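Local coordinates for PUA domain-containing protein (Aeropyrum pernix, PDB 2CX0) that is of unknown function but, as a PUA-domain protein, probably binds RNA and may act in translation initiation, at residues L26-Y34 and L68-P78; F39-V48 and I59-L68. All coordinates share one frame; numbering follows the deposited sequence.

Contacts 1 and 2 lie on one antiparallel sheet and share L68 of strand 65-70. Contact 2 is nested inside the chain loop that contact 1 closes. In contact 1 helix 20-30 and the turn after it dock on the last two strands of the sheet: leucines and an isoleucine fill the buried part, while a salt bridge, two bridging waters and an arginine against a tyrosine ring hold the more exposed parts. Contact 2 is mostly the main-chain ladder of a hairpin, with F39 packed on V62 on the helix-facing side and two aspartates at its exposed end. The two meet where L30 and L27 pack on F39 and L26 on I60.

Contact 1: L26-Y34 and L68-P78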
# COMPACT_ATOMS: atom_id res chain seq x y z
N LEU A 26 7.21 -7.35 -13.89
CA LEU A 26 6.33 -6.84 -12.87
C LEU A 26 5.39 -7.95 -12.38
O LEU A 26 5.25 -8.16 -11.19
CB LEU A 26 5.50 -5.68 -13.40
CG LEU A 26 4.43 -5.18 -12.42
CD1 LEU A 26 5.08 -4.58 -11.10
CD2 LEU A 26 3.65 -4.09 -13.14
N LEU A 27 4.76 -8.66 -13.31
CA LEU A 27 3.86 -9.74 -12.92
C LEU A 27 4.60 -10.79 -12.10
O LEU A 27 4.08 -11.27 -11.09
CB LEU A 27 3.20 -10.41 -14.15
CG LEU A 27 2.38 -9.40 -14.98
CD1 LEU A 27 1.88 -10.09 -16.27
CD2 LEU A 27 1.22 -8.80 -14.22
N GLU A 28 5.81 -11.14 -12.53
CA GLU A 28 6.57 -12.11 -11.79
C GLU A 28 6.96 -11.66 -10.39
O GLU A 28 7.06 -12.48 -9.51
CB GLU A 28 7.84 -12.49 -12.55
CG GLU A 28 7.55 -13.36 -13.73
CD GLU A 28 8.61 -13.26 -14.82
OE1 GLU A 28 9.75 -12.79 -14.52
OE2 GLU A 28 8.29 -13.67 -15.97
N ARG A 29 7.20 -10.35 -10.21
CA ARG A 29 7.61 -9.81 -8.92
C ARG A 29 6.44 -9.73 -7.95
O ARG A 29 6.64 -9.72 -6.72
CB ARG A 29 8.22 -8.42 -9.13
CG ARG A 29 9.69 -8.50 -9.71
CD ARG A 29 10.19 -7.07 -9.96
NE ARG A 29 10.53 -6.39 -8.72
CZ ARG A 29 10.92 -5.13 -8.66
NH1 ARG A 29 10.99 -4.44 -9.78
NH2 ARG A 29 11.34 -4.59 -7.50
N LEU A 30 5.24 -9.71 -8.51
CA LEU A 30 4.02 -9.65 -7.71
C LEU A 30 3.50 -11.04 -7.34
O LEU A 30 2.95 -11.25 -6.25
CB LEU A 30 2.91 -8.89 -8.50
CG LEU A 30 3.06 -7.40 -8.88
CD1 LEU A 30 1.91 -6.95 -9.82
CD2 LEU A 30 3.02 -6.55 -7.60
N LYS A 31 3.69 -12.02 -8.21
CA LYS A 31 3.05 -13.29 -7.92
C LYS A 31 3.32 -13.96 -6.58
O LYS A 31 2.40 -14.48 -5.94
CB LYS A 31 3.31 -14.26 -9.06
CG LYS A 31 2.46 -13.90 -10.29
CD LYS A 31 2.86 -14.79 -11.46
CE LYS A 31 2.28 -14.32 -12.79
NZ LYS A 31 2.80 -15.15 -13.96
N PRO A 32 4.56 -13.88 -6.10
CA PRO A 32 4.87 -14.50 -4.83
C PRO A 32 4.29 -13.83 -3.62
O PRO A 32 4.20 -14.48 -2.59
CB PRO A 32 6.40 -14.44 -4.76
CG PRO A 32 6.82 -14.16 -6.22
CD PRO A 32 5.75 -13.25 -6.69
N TYR A 33 3.93 -12.54 -3.71
CA TYR A 33 3.48 -11.82 -2.51
C TYR A 33 2.01 -11.47 -2.31
O TYR A 33 1.65 -10.92 -1.27
CB TYR A 33 4.30 -10.55 -2.41
CG TYR A 33 5.75 -10.84 -2.51
CD1 TYR A 33 6.41 -11.54 -1.47
CD2 TYR A 33 6.50 -10.44 -3.63
CE1 TYR A 33 7.78 -11.81 -1.57
CE2 TYR A 33 7.86 -10.71 -3.73
CZ TYR A 33 8.49 -11.38 -2.70
OH TYR A 33 9.86 -11.60 -2.75
N TYR A 34 1.17 -11.80 -3.28
CA TYR A 34 -0.24 -11.44 -3.25
C TYR A 34 -1.01 -12.65 -3.71
O TYR A 34 -0.45 -13.51 -4.40
CB TYR A 34 -0.45 -10.28 -4.25
CG TYR A 34 0.35 -9.07 -3.84
CD1 TYR A 34 -0.01 -8.35 -2.69
CD2 TYR A 34 1.49 -8.69 -4.54
CE1 TYR A 34 0.76 -7.26 -2.25
CE2 TYR A 34 2.27 -7.61 -4.11
CZ TYR A 34 1.89 -6.89 -2.97
OH TYR A 34 2.61 -5.82 -2.57
N LEU A 68 1.38 1.23 -7.98
CA LEU A 68 2.41 0.40 -7.38
C LEU A 68 3.70 1.14 -7.22
O LEU A 68 4.02 2.06 -8.02
CB LEU A 68 2.67 -0.81 -8.29
CG LEU A 68 1.44 -1.69 -8.64
CD1 LEU A 68 1.74 -2.64 -9.84
CD2 LEU A 68 1.03 -2.47 -7.32
N PHE A 69 4.49 0.76 -6.21
CA PHE A 69 5.79 1.41 -6.08
C PHE A 69 6.77 0.43 -5.50
O PHE A 69 6.38 -0.55 -4.83
CB PHE A 69 5.73 2.64 -5.21
CG PHE A 69 5.26 2.37 -3.83
CD1 PHE A 69 6.20 2.23 -2.79
CD2 PHE A 69 3.88 2.25 -3.54
CE1 PHE A 69 5.78 1.97 -1.48
CE2 PHE A 69 3.44 1.99 -2.25
CZ PHE A 69 4.40 1.85 -1.21
N GLU A 70 8.04 0.65 -5.78
CA GLU A 70 9.07 -0.21 -5.23
C GLU A 70 9.57 0.36 -3.88
O GLU A 70 9.91 1.55 -3.78
CB GLU A 70 10.27 -0.36 -6.21
CG GLU A 70 11.21 -1.46 -5.70
CD GLU A 70 12.49 -1.65 -6.53
OE1 GLU A 70 12.41 -1.87 -7.74
OE2 GLU A 70 13.59 -1.57 -5.96
N TRP A 71 9.63 -0.48 -2.85
CA TRP A 71 10.10 0.01 -1.56
C TRP A 71 11.58 -0.36 -1.34
O TRP A 71 12.19 -1.06 -2.15
CB TRP A 71 9.20 -0.52 -0.44
CG TRP A 71 9.36 0.33 0.79
CD1 TRP A 71 9.24 1.69 0.83
CD2 TRP A 71 9.62 -0.09 2.13
NE1 TRP A 71 9.42 2.13 2.10
CE2 TRP A 71 9.66 1.07 2.92
CE3 TRP A 71 9.82 -1.33 2.74
CZ2 TRP A 71 9.89 1.04 4.29
CZ3 TRP A 71 10.05 -1.36 4.14
CH2 TRP A 71 10.08 -0.18 4.88
N SER A 72 12.16 0.12 -0.26
CA SER A 72 13.57 -0.14 0.01
C SER A 72 13.98 -1.59 0.24
O SER A 72 15.18 -1.86 0.28
CB SER A 72 14.07 0.74 1.17
OG SER A 72 13.21 0.60 2.28
N ASP A 73 13.03 -2.52 0.36
CA ASP A 73 13.37 -3.93 0.51
C ASP A 73 13.35 -4.61 -0.90
O ASP A 73 13.47 -5.84 -1.01
CB ASP A 73 12.37 -4.65 1.42
CG ASP A 73 10.88 -4.49 0.95
OD1 ASP A 73 10.62 -4.04 -0.19
OD2 ASP A 73 9.95 -4.83 1.74
N GLY A 74 13.16 -3.80 -1.95
CA GLY A 74 13.09 -4.31 -3.32
C GLY A 74 11.76 -4.97 -3.76
O GLY A 74 11.66 -5.56 -4.86
N ARG A 75 10.75 -4.91 -2.88
CA ARG A 75 9.47 -5.44 -3.21
C ARG A 75 8.52 -4.34 -3.70
O ARG A 75 8.72 -3.15 -3.38
CB ARG A 75 8.82 -6.11 -2.00
CG ARG A 75 9.35 -7.49 -1.71
CD ARG A 75 8.38 -8.29 -0.84
NE ARG A 75 8.14 -7.64 0.45
CZ ARG A 75 7.52 -8.24 1.48
NH1 ARG A 75 7.08 -9.51 1.37
NH2 ARG A 75 7.35 -7.59 2.62
N ILE A 76 7.53 -4.78 -4.47
CA ILE A 76 6.55 -3.85 -5.02
C ILE A 76 5.28 -3.89 -4.13
O ILE A 76 4.75 -4.98 -3.83
CB ILE A 76 6.22 -4.20 -6.49
CG1 ILE A 76 7.47 -3.94 -7.36
CG2 ILE A 76 5.04 -3.28 -7.03
CD1 ILE A 76 7.57 -4.93 -8.50
N TYR A 77 4.83 -2.70 -3.73
CA TYR A 77 3.66 -2.51 -2.87
C TYR A 77 2.58 -1.65 -3.55
O TYR A 77 2.83 -0.89 -4.47
CB TYR A 77 4.05 -1.73 -1.59
CG TYR A 77 4.94 -2.44 -0.64
CD1 TYR A 77 4.43 -2.99 0.53
CD2 TYR A 77 6.31 -2.59 -0.94
CE1 TYR A 77 5.28 -3.69 1.42
CE2 TYR A 77 7.18 -3.31 -0.05
CZ TYR A 77 6.64 -3.84 1.11
OH TYR A 77 7.42 -4.57 1.95
N PRO A 78 1.34 -1.82 -3.11
CA PRO A 78 0.25 -1.02 -3.68
C PRO A 78 0.13 0.29 -2.88
O PRO A 78 0.39 0.33 -1.64
CB PRO A 78 -1.02 -1.86 -3.41
CG PRO A 78 -0.59 -2.65 -2.04
CD PRO A 78 0.91 -2.90 -2.21
O HOH W 1 7.76 -7.62 -5.43
O HOH W 2 10.36 -8.04 -6.34
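L68 meets the helix through one methyl: its CD1 lies 4.1 Å from L26 CD1, with L30 CD1 slightly farther off, and L68 is tied by backbone bonds to I60 in the next strand. Two residues on, E70 reaches out to R29. With its CG anti to the backbone N (chi1 -170°) and the chain extended beyond, its OE1 comes within 2.9 Å of R29 NH2 in a salt bridge; the donor sits above the carboxylate plane, although the oxygen lies in the plane of the guanidinium. The same NH2 also donates to G74 O at 2.8 Å, at the end of the type I turn W71-G74, and a water links R29 NE to that carbonyl. One nitrogen thus ties the helix to the end of strand 65-70 and to the turn that leads into strand 76-78, at the edge of the antiparallel sheet in the DUF1947 (pre-PUA) region.

R75 lays its CD over the centre of the Y33 ring, 3.6 Å from the centroid, a CH-pi contact; P32 CB lies over the opposite face. Its guanidinium stands almost perpendicular to that ring, and NH2 bonds to G126 O and to Y77 OH. I76 is the main apolar residue here: CD1 sits over one face of the R29 guanidinium, toward its rim, and touches L26 CD1 at 3.6 Å, while CG2 packs on L30 CD2. A second water joins R29 O to I76 N. Y34 OH donates to I76 O at 2.6 Å, in the carbonyl plane and on a lone pair. That hydroxyl also lies 3.4 Å from P78 CD, and W90 meets the Y34 ring.

Contact 2: F39-V48 and I59-L68; sequences FSEKADLRLV and IITVDGVPCL
L45-V48 and I59-V62 pair as the two strands of an antiparallel beta hairpin, their short axes 4.6 Å apart and running at 150°. R46 with T61 and V48 with I59 are hydrogen-bonded pairs; alternating with them, L45 with V62 and L47 with I60 are non-hydrogen-bonded. Past V62 the chain reverses in a type I' turn into strand 65-68, where C67 and L68 both face I60 in a classic bulge.

F39 takes the crowded position between its backbone N and carbonyl carbon (chi1 50°), which brings the ring against V62: CG2 stands over one face, near the rim, and CG1 lies 3.7 Å from F39 CB. L27, L30 and F86 also touch F39. A serine here would take the ring from over V62 and would probably open a gap between V62 and L27 and L30 of helix 20-30. L45 lies alongside V62, and A43 CB touches V62 CG1. On the other side of the hairpin, V48 CG2 meets T61 CG2 at 3.7 Å. At the exposed end D63 N donates to D44 O, and D44 N returns a bond to D63 OD1 at 3.1 Å, reaching it from above the carboxylate plane.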
# COMPACT_ATOMS: atom_id res chain seq x y z
N PHE A 39 -5.21 -6.63 -11.62
CA PHE A 39 -5.59 -6.04 -12.90
C PHE A 39 -5.33 -6.97 -14.06
O PHE A 39 -4.54 -7.92 -13.95
CB PHE A 39 -4.81 -4.74 -13.15
CG PHE A 39 -3.35 -4.87 -12.94
CD1 PHE A 39 -2.53 -5.33 -13.97
CD2 PHE A 39 -2.78 -4.57 -11.69
CE1 PHE A 39 -1.16 -5.49 -13.78
CE2 PHE A 39 -1.40 -4.72 -11.50
CZ PHE A 39 -0.60 -5.18 -12.52
N SER A 40 -6.00 -6.66 -15.17
CA SER A 40 -5.86 -7.42 -16.39
C SER A 40 -4.49 -7.27 -17.04
O SER A 40 -3.76 -6.33 -16.80
CB SER A 40 -6.88 -7.01 -17.43
OG SER A 40 -6.43 -7.46 -18.70
N GLU A 41 -4.26 -8.19 -17.96
CA GLU A 41 -3.05 -8.38 -18.76
C GLU A 41 -3.26 -7.61 -20.04
O GLU A 41 -2.69 -7.89 -21.09
CB GLU A 41 -2.96 -9.88 -19.01
CG GLU A 41 -3.47 -10.65 -17.73
CD GLU A 41 -4.54 -11.75 -17.97
OE1 GLU A 41 -5.27 -11.71 -18.99
OE2 GLU A 41 -4.63 -12.64 -17.08
N LYS A 42 -4.10 -6.60 -19.92
CA LYS A 42 -4.47 -5.79 -21.05
C LYS A 42 -4.48 -4.36 -20.55
O LYS A 42 -4.62 -3.41 -21.32
CB LYS A 42 -5.87 -6.23 -21.47
CG LYS A 42 -5.95 -7.73 -21.74
CD LYS A 42 -7.34 -8.34 -21.57
CE LYS A 42 -7.28 -9.86 -21.78
NZ LYS A 42 -8.63 -10.46 -21.74
N ALA A 43 -4.38 -4.22 -19.24
CA ALA A 43 -4.38 -2.91 -18.63
C ALA A 43 -3.15 -2.12 -19.13
O ALA A 43 -2.10 -2.68 -19.37
CB ALA A 43 -4.31 -3.04 -17.08
N ASP A 44 -3.32 -0.83 -19.26
CA ASP A 44 -2.29 0.10 -19.66
C ASP A 44 -1.37 0.40 -18.44
O ASP A 44 -1.80 0.99 -17.41
CB ASP A 44 -2.97 1.37 -20.09
CG ASP A 44 -2.06 2.29 -20.80
OD1 ASP A 44 -0.83 2.04 -20.81
OD2 ASP A 44 -2.56 3.29 -21.34
N LEU A 45 -0.12 0.02 -18.58
CA LEU A 45 0.87 0.16 -17.50
C LEU A 45 1.90 1.19 -17.91
O LEU A 45 2.54 1.07 -18.96
CB LEU A 45 1.57 -1.19 -17.27
CG LEU A 45 1.13 -2.22 -16.22
CD1 LEU A 45 -0.38 -2.12 -15.94
CD2 LEU A 45 1.57 -3.65 -16.70
N ARG A 46 2.06 2.21 -17.08
CA ARG A 46 3.04 3.26 -17.35
C ARG A 46 3.87 3.53 -16.09
O ARG A 46 3.43 3.33 -14.96
CB ARG A 46 2.33 4.56 -17.80
CG ARG A 46 1.45 4.40 -19.07
CD ARG A 46 0.82 5.73 -19.53
NE ARG A 46 1.79 6.74 -19.95
CZ ARG A 46 2.44 6.76 -21.12
NH1 ARG A 46 2.24 5.81 -22.04
NH2 ARG A 46 3.26 7.76 -21.38
N LEU A 47 5.06 4.03 -16.30
CA LEU A 47 5.95 4.37 -15.22
C LEU A 47 6.02 5.89 -15.18
O LEU A 47 6.41 6.53 -16.19
CB LEU A 47 7.35 3.83 -15.48
CG LEU A 47 8.40 4.19 -14.43
CD1 LEU A 47 8.11 3.37 -13.11
CD2 LEU A 47 9.76 3.80 -14.99
N VAL A 48 5.60 6.44 -14.05
CA VAL A 48 5.63 7.90 -13.84
C VAL A 48 6.74 8.24 -12.82
O VAL A 48 6.77 7.69 -11.72
CB VAL A 48 4.32 8.38 -13.27
CG1 VAL A 48 4.36 9.85 -12.99
CG2 VAL A 48 3.19 7.99 -14.24
N ILE A 59 6.31 5.78 -9.69
CA ILE A 59 5.06 5.08 -9.47
C ILE A 59 4.54 4.39 -10.75
O ILE A 59 4.57 4.99 -11.84
CB ILE A 59 3.94 6.07 -9.05
CG1 ILE A 59 4.28 6.74 -7.69
CG2 ILE A 59 2.62 5.31 -8.91
CD1 ILE A 59 3.24 7.88 -7.38
N ILE A 60 4.05 3.17 -10.62
CA ILE A 60 3.52 2.52 -11.79
C ILE A 60 2.03 2.79 -11.83
O ILE A 60 1.34 2.59 -10.82
CB ILE A 60 3.78 1.02 -11.72
CG1 ILE A 60 5.30 0.78 -11.95
CG2 ILE A 60 2.90 0.27 -12.77
CD1 ILE A 60 5.72 -0.68 -11.68
N THR A 61 1.54 3.30 -12.95
CA THR A 61 0.09 3.52 -13.08
C THR A 61 -0.54 2.38 -13.86
O THR A 61 0.06 1.82 -14.76
CB THR A 61 -0.27 4.86 -13.80
OG1 THR A 61 0.31 4.89 -15.13
CG2 THR A 61 0.30 6.03 -12.96
N VAL A 62 -1.76 2.04 -13.48
CA VAL A 62 -2.53 0.98 -14.09
C VAL A 62 -3.82 1.68 -14.57
O VAL A 62 -4.66 2.11 -13.77
CB VAL A 62 -2.91 -0.18 -13.09
CG1 VAL A 62 -3.65 -1.30 -13.83
CG2 VAL A 62 -1.68 -0.78 -12.46
N ASP A 63 -3.97 1.80 -15.88
CA ASP A 63 -5.12 2.50 -16.48
C ASP A 63 -5.24 3.90 -15.93
O ASP A 63 -6.34 4.41 -15.72
CB ASP A 63 -6.43 1.70 -16.28
CG ASP A 63 -6.48 0.50 -17.19
OD1 ASP A 63 -5.85 0.61 -18.26
OD2 ASP A 63 -7.13 -0.52 -16.88
N GLY A 64 -4.10 4.52 -15.69
CA GLY A 64 -4.08 5.87 -15.20
C GLY A 64 -4.10 5.94 -13.68
O GLY A 64 -3.80 6.99 -13.11
N VAL A 65 -4.45 4.86 -12.99
CA VAL A 65 -4.44 4.95 -11.52
C VAL A 65 -3.00 4.72 -10.93
O VAL A 65 -2.37 3.74 -11.24
CB VAL A 65 -5.43 3.93 -10.93
CG1 VAL A 65 -5.42 4.02 -9.41
CG2 VAL A 65 -6.84 4.21 -11.49
N PRO A 66 -2.50 5.64 -10.06
CA PRO A 66 -1.15 5.50 -9.46
C PRO A 66 -1.25 4.32 -8.46
O PRO A 66 -1.72 4.48 -7.35
CB PRO A 66 -0.93 6.87 -8.79
CG PRO A 66 -2.32 7.29 -8.42
CD PRO A 66 -3.18 6.86 -9.58
N CYS A 67 -0.77 3.16 -8.87
CA CYS A 67 -0.96 1.98 -8.05
C CYS A 67 0.18 1.27 -7.37
O CYS A 67 -0.05 0.71 -6.32
CB CYS A 67 -1.63 0.89 -8.87
SG CYS A 67 -3.31 1.14 -9.38
N LEU A 68 1.38 1.23 -7.98
CA LEU A 68 2.41 0.40 -7.38
C LEU A 68 3.70 1.14 -7.22
O LEU A 68 4.02 2.06 -8.02
CB LEU A 68 2.67 -0.81 -8.29
CG LEU A 68 1.44 -1.69 -8.64
CD1 LEU A 68 1.74 -2.64 -9.84
CD2 LEU A 68 1.03 -2.47 -7.32
O HOH W 3 -1.39 3.73 -16.75